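Local coordinates for protein multicopper oxidase (Arthrobacter sp. FB24, PDB 3GDC) that probably oxidises phenolic substrates with dioxygen at its bound copper ions, as a laccase-like multicopper oxidase built from two cupredoxin domains in each of three subunits, at residues M167-Y172 against P217-H222; G145-F150 against I210-Y215; F228-T233 against I246-G251; Y183-N186 against H191-D194. All coordinates share one frame; numbering follows the deposited sequence.

Contact 1: residues M167-Y172 against P217-H222; sequences MVMNGY and PINSFH
Inside the cupredoxin beta-sandwich of the second domain, Met167 and Met169 of one sheet face Asn219 and Phe221 of the other, the two strands running at 134° to each other. Met169 lies obliquely over the amide of Asn219, its CB 3.5 Å from Asn219 ND2. The sulfur Met169 SD is 3.7 Å from the backbone oxygen Ser220 O, and the bend at chi3 (-68°) folds the terminal methyl CE back toward CB and CG of Asn219. Farther along, Met167 makes a Met-aromatic contact at the rim of the Phe221 ring. Its SD sits 3.9 Å from Phe221 CE1 and near the ring plane, 77° off the normal.

No direct hydrogen bond joins the segments; a water does so instead, donating to Asn170 O at 2.8 Å and accepting from Asn219 ND2 at 2.9 Å. The same ND2 also donates to Asn211 OD1, while Asn219 OD1 receives Ser220 N at 2.9 Å and, weakly, Trp280 NE1. A leucine in place of Asn219 would probably take from the bridging water and from Asn211 OD1 the N-H groups of this amide, and from Ser220 N its acceptor. Further down the strand, His222 NE2 ligates a copper ion shared with His91 of the second subunit. The Asn219 amide is thus held from several directions and brings a fixed polar group into an otherwise sulfur-rich and aromatic interior, where water completes the link between sheets.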
loop_
_atom_site.group_PDB
_atom_site.type_symbol
_atom_site.label_atom_id
_atom_site.label_comp_id
_atom_site.label_asym_id
_atom_site.label_seq_id
_atom_site.Cartn_x
_atom_site.Cartn_y
_atom_site.Cartn_z
ATOM N N MET A 167 -2.509 -3.073 19.119
ATOM C CA MET A 167 -2.073 -1.717 18.800
ATOM C C MET A 167 -2.985 -1.103 17.748
ATOM O O MET A 167 -3.005 -1.549 16.586
ATOM C CB MET A 167 -0.626 -1.735 18.292
ATOM C CG MET A 167 0.370 -2.101 19.376
ATOM S SD MET A 167 2.058 -1.852 18.808
ATOM C CE MET A 167 2.941 -2.120 20.362
ATOM N N VAL A 168 -3.729 -0.079 18.152
ATOM C CA VAL A 168 -4.613 0.632 17.237
ATOM C C VAL A 168 -3.977 1.988 16.896
ATOM O O VAL A 168 -3.717 2.816 17.783
ATOM C CB VAL A 168 -6.032 0.830 17.816
ATOM C CG1 VAL A 168 -6.920 1.551 16.806
ATOM C CG2 VAL A 168 -6.657 -0.525 18.241
ATOM N N MET A 169 -3.703 2.182 15.610
ATOM C CA MET A 169 -3.064 3.401 15.120
ATOM C C MET A 169 -4.143 4.376 14.688
ATOM O O MET A 169 -4.982 4.043 13.840
ATOM C CB MET A 169 -2.144 3.093 13.924
ATOM C CG MET A 169 -1.060 2.074 14.187
ATOM S SD MET A 169 -0.029 1.782 12.728
ATOM C CE MET A 169 -1.209 0.968 11.628
ATOM N N ASN A 170 -4.129 5.579 15.260
ATOM C CA ASN A 170 -5.140 6.575 14.930
ATOM C C ASN A 170 -4.557 7.975 14.733
ATOM O O ASN A 170 -3.334 8.172 14.786
ATOM C CB ASN A 170 -6.232 6.624 16.018
ATOM C CG ASN A 170 -5.714 7.184 17.346
ATOM O OD1 ASN A 170 -4.549 7.560 17.447
ATOM N ND2 ASN A 170 -6.580 7.250 18.359
ATOM N N GLY A 171 -5.457 8.926 14.504
ATOM C CA GLY A 171 -5.096 10.327 14.334
ATOM C C GLY A 171 -6.122 11.186 15.031
ATOM O O GLY A 171 -7.269 10.768 15.239
ATOM N N TYR A 172 -5.709 12.397 15.392
ATOM C CA TYR A 172 -6.596 13.349 16.035
ATOM C C TYR A 172 -6.645 14.631 15.234
ATOM O O TYR A 172 -5.621 15.285 15.034
ATOM C CB TYR A 172 -6.150 13.647 17.469
ATOM C CG TYR A 172 -6.281 12.450 18.386
ATOM C CD1 TYR A 172 -7.540 12.008 18.805
ATOM C CD2 TYR A 172 -5.156 11.743 18.799
ATOM C CE1 TYR A 172 -7.673 10.900 19.633
ATOM C CE2 TYR A 172 -5.273 10.628 19.632
ATOM C CZ TYR A 172 -6.546 10.217 20.040
ATOM O OH TYR A 172 -6.699 9.121 20.843
ATOM N N PRO A 217 -4.242 8.728 3.714
ATOM C CA PRO A 217 -4.607 7.477 3.035
ATOM C C PRO A 217 -3.878 6.209 3.507
ATOM O O PRO A 217 -4.391 5.109 3.309
ATOM C CB PRO A 217 -4.278 7.763 1.563
ATOM C CG PRO A 217 -3.209 8.814 1.610
ATOM C CD PRO A 217 -3.477 9.641 2.836
ATOM N N ILE A 218 -2.697 6.346 4.110
ATOM C CA ILE A 218 -1.939 5.157 4.505
ATOM C C ILE A 218 -1.142 5.384 5.785
ATOM O O ILE A 218 -0.668 6.495 6.059
ATOM C CB ILE A 218 -1.045 4.617 3.339
ATOM C CG1 ILE A 218 -0.548 3.188 3.620
ATOM C CG2 ILE A 218 0.121 5.568 3.044
ATOM C CD1 ILE A 218 -0.282 2.351 2.368
ATOM N N ASN A 219 -1.033 4.323 6.575
ATOM C CA ASN A 219 -0.225 4.350 7.785
ATOM C C ASN A 219 0.841 3.277 7.648
ATOM O O ASN A 219 0.748 2.414 6.774
ATOM C CB ASN A 219 -1.091 4.126 9.032
ATOM C CG ASN A 219 -0.542 4.833 10.269
ATOM O OD1 ASN A 219 0.664 5.115 10.367
ATOM N ND2 ASN A 219 -1.432 5.126 11.222
ATOM N N SER A 220 1.885 3.346 8.469
ATOM C CA SER A 220 2.884 2.292 8.467
ATOM C C SER A 220 3.391 2.013 9.875
ATOM O O SER A 220 3.011 2.695 10.838
ATOM C CB SER A 220 4.034 2.610 7.500
ATOM O OG SER A 220 4.748 3.759 7.911
ATOM N N PHE A 221 4.227 0.987 9.977
ATOM C CA PHE A 221 4.735 0.480 11.249
ATOM C C PHE A 221 6.123 -0.056 11.014
ATOM O O PHE A 221 6.314 -0.927 10.160
ATOM C CB PHE A 221 3.837 -0.660 11.763
ATOM C CG PHE A 221 4.303 -1.285 13.053
ATOM C CD1 PHE A 221 3.689 -0.961 14.261
ATOM C CD2 PHE A 221 5.334 -2.229 13.057
ATOM C CE1 PHE A 221 4.113 -1.551 15.465
ATOM C CE2 PHE A 221 5.769 -2.811 14.255
ATOM C CZ PHE A 221 5.156 -2.475 15.453
ATOM N N HIS A 222 7.086 0.427 11.794
ATOM C CA HIS A 222 8.461 -0.056 11.698
ATOM C C HIS A 222 9.022 -0.271 13.087
ATOM O O HIS A 222 8.776 0.535 13.973
ATOM C CB HIS A 222 9.338 0.959 10.941
ATOM C CG HIS A 222 10.803 0.642 10.987
ATOM N ND1 HIS A 222 11.327 -0.531 10.488
ATOM C CD2 HIS A 222 11.854 1.339 11.482
ATOM C CE1 HIS A 222 12.635 -0.546 10.672
ATOM N NE2 HIS A 222 12.981 0.579 11.271
HETATM O O HOH W 1 -1.257 6.537 13.724
#

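Contact 2: residues G145-F150 against I210-Y215; sequences GLYGGF and INVLEY
Tyr147 and Val212 make the principal contact, a CH-pi interaction in which methyl CG2 of Val212 stands over the centre of the ring. It lies 3.5 Å from the ring centroid and 8° off the normal, with the nearest ring carbon, Tyr147 CE1, at 3.6 Å from CG2. The phenol is brought here by a chi1 of 43°, which sets CG between the backbone N and the carbonyl carbon. Its opposite face rests on Gly145 O, 3.7 Å above the plane, so the ring is sandwiched between a methyl group and a peptide oxygen.

Purely apolar packing follows at the next pair, where Ile210 CD1 comes to 3.7 Å from Gly149 CA, an approach to the backbone made possible by the absence of a side chain. These pairs join the two cupredoxin domains, strand 147-153 of the first meeting the end of strand 205-211 and the residue that follows it.

Tyr147 OH is hydrogen-bonded to the side-chain amide of Asn170. An alanine in place of Tyr147 would probably open a gap beneath Val212 CG2 and deprive that amide of its hydroxyl partner. No hydrogen bond crosses between the segments; within them, Asn211 OD1, which also accepts from Asn219 ND2, forms an Asx turn with Leu213 N at 3.2 Å, and Tyr147 N donates to Gly145 O across an inverse gamma turn centred on Leu146.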
loop_
_atom_site.group_PDB
_atom_site.type_symbol
_atom_site.label_atom_id
_atom_site.label_comp_id
_atom_site.label_asym_id
_atom_site.label_seq_id
_atom_site.Cartn_x
_atom_site.Cartn_y
_atom_site.Cartn_z
ATOM N N GLY A 145 -13.532 9.050 17.532
ATOM C CA GLY A 145 -13.050 8.046 18.459
ATOM C C GLY A 145 -13.808 6.730 18.473
ATOM O O GLY A 145 -13.431 5.817 19.210
ATOM N N LEU A 146 -14.861 6.630 17.660
ATOM C CA LEU A 146 -15.736 5.447 17.682
ATOM C C LEU A 146 -15.180 4.270 16.872
ATOM O O LEU A 146 -15.603 4.008 15.742
ATOM C CB LEU A 146 -17.170 5.804 17.250
ATOM C CG LEU A 146 -17.906 6.764 18.186
ATOM C CD1 LEU A 146 -19.208 7.209 17.533
ATOM C CD2 LEU A 146 -18.176 6.159 19.570
ATOM N N TYR A 147 -14.224 3.562 17.469
ATOM C CA TYR A 147 -13.645 2.361 16.861
ATOM C C TYR A 147 -12.976 1.505 17.915
ATOM O O TYR A 147 -12.607 1.996 18.987
ATOM C CB TYR A 147 -12.620 2.729 15.780
ATOM C CG TYR A 147 -11.705 3.871 16.209
ATOM C CD1 TYR A 147 -10.678 3.660 17.129
ATOM C CD2 TYR A 147 -11.888 5.162 15.706
ATOM C CE1 TYR A 147 -9.825 4.716 17.533
ATOM C CE2 TYR A 147 -11.052 6.216 16.106
ATOM C CZ TYR A 147 -10.025 5.970 17.023
ATOM O OH TYR A 147 -9.198 6.998 17.442
ATOM N N GLY A 148 -12.813 0.221 17.615
ATOM C CA GLY A 148 -12.059 -0.670 18.502
ATOM C C GLY A 148 -11.718 -1.932 17.758
ATOM O O GLY A 148 -12.176 -2.141 16.619
ATOM N N GLY A 149 -10.905 -2.769 18.392
ATOM C CA GLY A 149 -10.470 -4.022 17.820
ATOM C C GLY A 149 -11.467 -5.135 18.112
ATOM O O GLY A 149 -12.189 -5.097 19.119
ATOM N N PHE A 150 -11.462 -6.140 17.249
ATOM C CA PHE A 150 -12.350 -7.309 17.388
ATOM C C PHE A 150 -11.528 -8.512 16.945
ATOM O O PHE A 150 -11.262 -8.680 15.749
ATOM C CB PHE A 150 -13.595 -7.090 16.526
ATOM C CG PHE A 150 -14.461 -8.313 16.337
ATOM C CD1 PHE A 150 -14.687 -9.211 17.387
ATOM C CD2 PHE A 150 -15.074 -8.545 15.100
ATOM C CE1 PHE A 150 -15.507 -10.340 17.201
ATOM C CE2 PHE A 150 -15.896 -9.658 14.901
ATOM C CZ PHE A 150 -16.106 -10.562 15.960
ATOM N N ILE A 210 -3.892 -2.608 14.061
ATOM C CA ILE A 210 -5.087 -2.165 13.354
ATOM C C ILE A 210 -4.974 -0.700 13.001
ATOM O O ILE A 210 -4.708 0.124 13.873
ATOM C CB ILE A 210 -6.344 -2.348 14.233
ATOM C CG1 ILE A 210 -6.483 -3.811 14.633
ATOM C CG2 ILE A 210 -7.592 -1.829 13.520
ATOM C CD1 ILE A 210 -7.260 -4.022 15.910
ATOM N N ASN A 211 -5.232 -0.378 11.733
ATOM C CA ASN A 211 -5.204 1.007 11.307
ATOM C C ASN A 211 -6.600 1.609 11.193
ATOM O O ASN A 211 -7.392 1.171 10.346
ATOM C CB ASN A 211 -4.467 1.166 9.970
ATOM C CG ASN A 211 -4.290 2.627 9.601
ATOM O OD1 ASN A 211 -4.100 3.466 10.492
ATOM N ND2 ASN A 211 -4.373 2.947 8.309
ATOM N N VAL A 212 -6.889 2.623 12.019
ATOM C CA VAL A 212 -8.143 3.383 11.877
ATOM C C VAL A 212 -7.932 4.840 11.429
ATOM O O VAL A 212 -8.869 5.628 11.395
ATOM C CB VAL A 212 -9.007 3.342 13.148
ATOM C CG1 VAL A 212 -9.302 1.912 13.544
ATOM C CG2 VAL A 212 -8.315 4.091 14.299
ATOM N N LEU A 213 -6.693 5.187 11.085
ATOM C CA LEU A 213 -6.365 6.565 10.755
ATOM C C LEU A 213 -7.264 7.147 9.660
ATOM O O LEU A 213 -7.364 6.607 8.563
ATOM C CB LEU A 213 -4.883 6.680 10.369
ATOM C CG LEU A 213 -4.382 8.049 9.918
ATOM C CD1 LEU A 213 -4.501 9.068 11.053
ATOM C CD2 LEU A 213 -2.932 7.876 9.483
ATOM N N GLU A 214 -7.930 8.244 9.986
ATOM C CA GLU A 214 -8.778 8.938 9.037
ATOM C C GLU A 214 -7.971 10.044 8.341
ATOM O O GLU A 214 -6.914 10.471 8.849
ATOM C CB GLU A 214 -10.010 9.510 9.762
ATOM C CG GLU A 214 -11.055 10.170 8.855
ATOM C CD GLU A 214 -11.498 9.243 7.733
ATOM O OE1 GLU A 214 -12.374 8.391 8.001
ATOM O OE2 GLU A 214 -10.945 9.346 6.606
ATOM N N TYR A 215 -8.455 10.463 7.166
ATOM C CA TYR A 215 -7.915 11.600 6.387
ATOM C C TYR A 215 -6.654 11.246 5.584
ATOM O O TYR A 215 -6.634 11.393 4.355
ATOM C CB TYR A 215 -7.734 12.860 7.263
ATOM C CG TYR A 215 -8.993 13.268 8.017
ATOM C CD1 TYR A 215 -10.108 13.756 7.338
ATOM C CD2 TYR A 215 -9.061 13.166 9.408
ATOM C CE1 TYR A 215 -11.263 14.115 8.022
ATOM C CE2 TYR A 215 -10.220 13.523 10.103
ATOM C CZ TYR A 215 -11.310 14.001 9.403
ATOM O OH TYR A 215 -12.457 14.363 10.081
#

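Contact 3: residues F228-T233 against I246-G251; sequences FHYYPT and ISQVQG
Between the facing sheets of the second cupredoxin domain, Phe228 and Tyr230 pack against Ile246 and Gln248, their strands running in nearly the same direction, 22° apart. Ile246 touches both rings and meets them differently. Its CG2 approaches the edge of Phe228 in the ring plane, 3.6 Å from Phe228 CE1, yet the same methyl lies 4.0 Å above one face of the Tyr230 ring, displaced toward the rim. The other branch continues along that ring, with Ile246 CD1 4.0 Å from Tyr230 CE1. Pro232 N lies over the opposite face of the tyrosine, toward the rim.

The phenol extends across the interior because CG is anti to the backbone N (chi1 -177°). Its hydroxyl oxygen there accepts from Gln248 NE2 at 3.0 Å, in a fairly straight bond (157°) that lies close to the amide plane. NE2 also donates to Leu209 O, so the amide nitrogen is gripped by two acceptors and the carboxamide is unlikely to turn freely.

Around these side chains, Leu256 of strand 253-258 packs on both Phe228 and Tyr230, while Ile246 also touches Leu209 and Phe221. Strand 228-232 lies between strands 253-258 and 241-243 in one sheet, and strand 245-249 borders the other sheet beside strand 218-223.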
loop_
_atom_site.group_PDB
_atom_site.type_symbol
_atom_site.label_atom_id
_atom_site.label_comp_id
_atom_site.label_asym_id
_atom_site.label_seq_id
_atom_site.Cartn_x
_atom_site.Cartn_y
_atom_site.Cartn_z
ATOM N N PHE A 228 9.749 -9.116 11.816
ATOM C CA PHE A 228 8.560 -9.857 12.240
ATOM C C PHE A 228 7.941 -10.587 11.063
ATOM O O PHE A 228 8.118 -10.177 9.915
ATOM C CB PHE A 228 7.529 -8.918 12.893
ATOM C CG PHE A 228 7.212 -7.689 12.082
ATOM C CD1 PHE A 228 6.245 -7.729 11.081
ATOM C CD2 PHE A 228 7.867 -6.476 12.344
ATOM C CE1 PHE A 228 5.944 -6.600 10.320
ATOM C CE2 PHE A 228 7.562 -5.343 11.597
ATOM C CZ PHE A 228 6.593 -5.408 10.585
ATOM N N HIS A 229 7.220 -11.674 11.352
ATOM C CA HIS A 229 6.357 -12.287 10.360
ATOM C C HIS A 229 5.028 -11.572 10.391
ATOM O O HIS A 229 4.519 -11.256 11.467
ATOM C CB HIS A 229 6.168 -13.783 10.628
ATOM C CG HIS A 229 7.342 -14.611 10.203
ATOM N ND1 HIS A 229 8.322 -15.023 11.080
ATOM C CD2 HIS A 229 7.713 -15.061 8.983
ATOM C CE1 HIS A 229 9.236 -15.715 10.421
ATOM N NE2 HIS A 229 8.890 -15.752 9.145
ATOM N N TYR A 230 4.484 -11.278 9.218
ATOM C CA TYR A 230 3.232 -10.547 9.145
ATOM C C TYR A 230 2.119 -11.387 8.518
ATOM O O TYR A 230 2.319 -12.023 7.478
ATOM C CB TYR A 230 3.409 -9.233 8.379
ATOM C CG TYR A 230 2.166 -8.391 8.336
ATOM C CD1 TYR A 230 1.650 -7.809 9.497
ATOM C CD2 TYR A 230 1.503 -8.164 7.137
ATOM C CE1 TYR A 230 0.500 -7.027 9.457
ATOM C CE2 TYR A 230 0.357 -7.379 7.090
ATOM C CZ TYR A 230 -0.136 -6.817 8.244
ATOM O OH TYR A 230 -1.276 -6.054 8.197
ATOM N N TYR A 231 0.958 -11.375 9.165
ATOM C CA TYR A 231 -0.208 -12.126 8.720
ATOM C C TYR A 231 -1.348 -11.156 8.463
ATOM O O TYR A 231 -2.018 -10.753 9.414
ATOM C CB TYR A 231 -0.667 -13.118 9.796
ATOM C CG TYR A 231 0.361 -14.113 10.260
ATOM C CD1 TYR A 231 0.277 -15.447 9.869
ATOM C CD2 TYR A 231 1.387 -13.740 11.124
ATOM C CE1 TYR A 231 1.203 -16.368 10.299
ATOM C CE2 TYR A 231 2.330 -14.667 11.572
ATOM C CZ TYR A 231 2.228 -15.973 11.152
ATOM O OH TYR A 231 3.134 -16.901 11.582
ATOM N N PRO A 232 -1.553 -10.756 7.192
ATOM C CA PRO A 232 -2.571 -9.765 6.837
ATOM C C PRO A 232 -3.953 -10.227 7.289
ATOM O O PRO A 232 -4.343 -11.357 6.998
ATOM C CB PRO A 232 -2.515 -9.705 5.304
ATOM C CG PRO A 232 -1.271 -10.373 4.907
ATOM C CD PRO A 232 -0.768 -11.213 6.029
ATOM N N THR A 233 -4.659 -9.355 8.010
ATOM C CA THR A 233 -5.992 -9.623 8.573
ATOM C C THR A 233 -6.015 -10.790 9.589
ATOM O O THR A 233 -7.082 -11.126 10.119
ATOM C CB THR A 233 -7.071 -9.813 7.451
ATOM O OG1 THR A 233 -6.766 -8.950 6.338
ATOM C CG2 THR A 233 -8.485 -9.468 7.975
ATOM N N ILE A 246 5.780 -2.410 7.646
ATOM C CA ILE A 246 4.564 -2.749 6.906
ATOM C C ILE A 246 3.632 -1.561 6.783
ATOM O O ILE A 246 3.674 -0.646 7.611
ATOM C CB ILE A 246 3.797 -3.966 7.518
ATOM C CG1 ILE A 246 3.480 -3.762 8.999
ATOM C CG2 ILE A 246 4.530 -5.254 7.276
ATOM C CD1 ILE A 246 2.041 -3.376 9.217
ATOM N N SER A 247 2.772 -1.586 5.768
ATOM C CA SER A 247 1.816 -0.499 5.557
ATOM C C SER A 247 0.375 -1.008 5.616
ATOM O O SER A 247 0.107 -2.187 5.323
ATOM C CB SER A 247 2.076 0.190 4.215
ATOM O OG SER A 247 1.836 -0.704 3.137
ATOM N N GLN A 248 -0.529 -0.111 6.000
ATOM C CA GLN A 248 -1.958 -0.398 6.085
ATOM C C GLN A 248 -2.748 0.846 5.713
ATOM O O GLN A 248 -2.498 1.920 6.249
ATOM C CB GLN A 248 -2.316 -0.794 7.523
ATOM C CG GLN A 248 -1.655 -2.083 8.027
ATOM C CD GLN A 248 -2.021 -2.393 9.478
ATOM O OE1 GLN A 248 -2.510 -1.527 10.197
ATOM N NE2 GLN A 248 -1.785 -3.632 9.905
ATOM N N VAL A 249 -3.724 0.716 4.818
ATOM C CA VAL A 249 -4.686 1.797 4.631
ATOM C C VAL A 249 -5.734 1.657 5.739
ATOM O O VAL A 249 -5.717 0.681 6.491
ATOM C CB VAL A 249 -5.368 1.734 3.247
ATOM C CG1 VAL A 249 -4.320 1.793 2.128
ATOM C CG2 VAL A 249 -6.266 0.456 3.123
ATOM N N GLN A 250 -6.648 2.612 5.842
ATOM C CA GLN A 250 -7.681 2.530 6.877
ATOM C C GLN A 250 -8.543 1.290 6.641
ATOM O O GLN A 250 -8.958 1.027 5.508
ATOM C CB GLN A 250 -8.554 3.781 6.876
ATOM C CG GLN A 250 -9.453 3.861 8.099
ATOM C CD GLN A 250 -10.541 4.898 7.967
ATOM O OE1 GLN A 250 -11.325 4.885 7.013
ATOM N NE2 GLN A 250 -10.613 5.800 8.938
ATOM N N GLY A 251 -8.780 0.523 7.704
ATOM C CA GLY A 251 -9.563 -0.709 7.581
ATOM C C GLY A 251 -8.687 -1.942 7.474
ATOM O O GLY A 251 -9.159 -3.041 7.750
#

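Contact 4: residues Y183-N186 against H191-D194; sequences YSVN and HFMD
Phe192 reaches from the short helix 191-194 to the end of strand 182-185, where Val185 and Asn186 receive its ring. From CB the side chain leaves with CG anti to the carbonyl carbon (chi1 -62°), and this torsion carries the ring toward the strand. On one flank, CD2 is the first ring atom to meet the strand, 3.8 Å from Val185 CG1, the valine side chain crossing it at about a right angle. One carbon farther out, CE2 takes most of the contact. It lies 3.4 Å from Val185 O and 4.2 Å from Asn186 CB, both near the ring plane, so the peptide oxygen and the asparagine methylene meet an edge and not a face. The imidazole of His191 points its edge at one face of the ring: His191 CD2 lies 3.6 Å above the plane over the ring centre, and Phe192 CE1 lies near the imidazole plane, an edge-to-face arrangement.

The residues receiving the ring are themselves anchored. Asn186 OD1 accepts from Val168 N and ND2 donates to Val166 O, tying the turn to the adjacent strand, and His191 NE2 is bonded to Thr14 OG1 of helix 13-18, whose Thr14 also packs on Phe192.

No hydrogen bond crosses between the segments: the contact is dispersive, except that the weakly positive ring edge at CE2 probably favours its approach to Val185 O.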
loop_
_atom_site.group_PDB
_atom_site.type_symbol
_atom_site.label_atom_id
_atom_site.label_comp_id
_atom_site.label_asym_id
_atom_site.label_seq_id
_atom_site.Cartn_x
_atom_site.Cartn_y
_atom_site.Cartn_z
ATOM N N TYR A 183 -1.045 12.063 16.194
ATOM C CA TYR A 183 -1.150 10.635 15.845
ATOM C C TYR A 183 -0.807 9.816 17.065
ATOM O O TYR A 183 -0.074 10.272 17.942
ATOM C CB TYR A 183 -0.198 10.290 14.696
ATOM C CG TYR A 183 -0.480 11.067 13.427
ATOM C CD1 TYR A 183 -1.265 10.522 12.419
ATOM C CD2 TYR A 183 0.024 12.367 13.244
ATOM C CE1 TYR A 183 -1.537 11.232 11.245
ATOM C CE2 TYR A 183 -0.248 13.088 12.085
ATOM C CZ TYR A 183 -1.030 12.515 11.087
ATOM O OH TYR A 183 -1.288 13.215 9.932
ATOM N N SER A 184 -1.353 8.608 17.166
ATOM C CA SER A 184 -1.027 7.787 18.320
ATOM C C SER A 184 -1.104 6.307 17.994
ATOM O O SER A 184 -1.643 5.922 16.960
ATOM C CB SER A 184 -1.934 8.127 19.520
ATOM O OG SER A 184 -3.114 7.330 19.562
ATOM N N VAL A 185 -0.509 5.505 18.871
ATOM C CA VAL A 185 -0.890 4.108 18.999
ATOM C C VAL A 185 -1.563 3.928 20.358
ATOM O O VAL A 185 -1.008 4.285 21.403
ATOM C CB VAL A 185 0.283 3.119 18.762
ATOM C CG1 VAL A 185 1.568 3.552 19.484
ATOM C CG2 VAL A 185 -0.115 1.702 19.190
ATOM N N ASN A 186 -2.786 3.404 20.336
ATOM C CA ASN A 186 -3.553 3.181 21.567
ATOM C C ASN A 186 -3.996 4.400 22.377
ATOM O O ASN A 186 -4.299 4.288 23.558
ATOM C CB ASN A 186 -2.871 2.108 22.441
ATOM C CG ASN A 186 -2.999 0.732 21.842
ATOM O OD1 ASN A 186 -3.711 0.551 20.849
ATOM N ND2 ASN A 186 -2.320 -0.251 22.432
ATOM N N HIS A 191 2.989 8.273 24.189
ATOM C CA HIS A 191 2.893 7.535 25.456
ATOM C C HIS A 191 3.994 6.484 25.625
ATOM O O HIS A 191 4.584 6.362 26.719
ATOM C CB HIS A 191 1.502 6.904 25.624
ATOM C CG HIS A 191 1.395 5.970 26.792
ATOM N ND1 HIS A 191 1.122 6.406 28.072
ATOM C CD2 HIS A 191 1.522 4.623 26.872
ATOM C CE1 HIS A 191 1.086 5.366 28.888
ATOM N NE2 HIS A 191 1.319 4.274 28.184
ATOM N N PHE A 192 4.273 5.726 24.563
ATOM C CA PHE A 192 5.239 4.625 24.655
ATOM C C PHE A 192 6.703 5.089 24.547
ATOM O O PHE A 192 7.630 4.282 24.620
ATOM C CB PHE A 192 4.899 3.501 23.662
ATOM C CG PHE A 192 3.560 2.858 23.926
ATOM C CD1 PHE A 192 3.390 2.003 25.025
ATOM C CD2 PHE A 192 2.464 3.136 23.113
ATOM C CE1 PHE A 192 2.149 1.407 25.296
ATOM C CE2 PHE A 192 1.204 2.536 23.370
ATOM C CZ PHE A 192 1.053 1.673 24.467
ATOM N N MET A 193 6.893 6.395 24.398
ATOM C CA MET A 193 8.223 6.998 24.586
ATOM C C MET A 193 8.517 7.052 26.078
ATOM O O MET A 193 9.630 6.733 26.516
ATOM C CB MET A 193 8.298 8.408 24.002
ATOM C CG MET A 193 8.133 8.508 22.487
ATOM S SD MET A 193 9.505 7.771 21.579
ATOM C CE MET A 193 10.804 8.992 21.877
ATOM N N ASP A 194 7.509 7.448 26.849
ATOM C CA ASP A 194 7.648 7.613 28.304
ATOM C C ASP A 194 7.447 6.321 29.061
ATOM O O ASP A 194 8.017 6.135 30.149
ATOM C CB ASP A 194 6.665 8.666 28.813
ATOM C CG ASP A 194 7.000 10.046 28.314
ATOM O OD1 ASP A 194 8.201 10.311 28.077
ATOM O OD2 ASP A 194 6.071 10.870 28.162
#

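How the contacts relate
All four contacts are buried, but they serve different boundaries. Contacts 1 and 3 both span the two sheets of the second domain, and strands 218-223 and 245-249 lie side by side in one of them, with Phe221 N probably bonded to Ile246 O. Contact 1 bridges through water and sulfur, whereas contact 3 relies on aromatic packing and one direct hydrogen bond. Contact 2 instead joins the two domains and is apolar across the interface; it meets contact 1 through the backbone pair Met169 N and Ile210 O. Contact 4 lies at an outermost strand, where a short helix packs by a ring edge; it touches contact 1 but not contact 3.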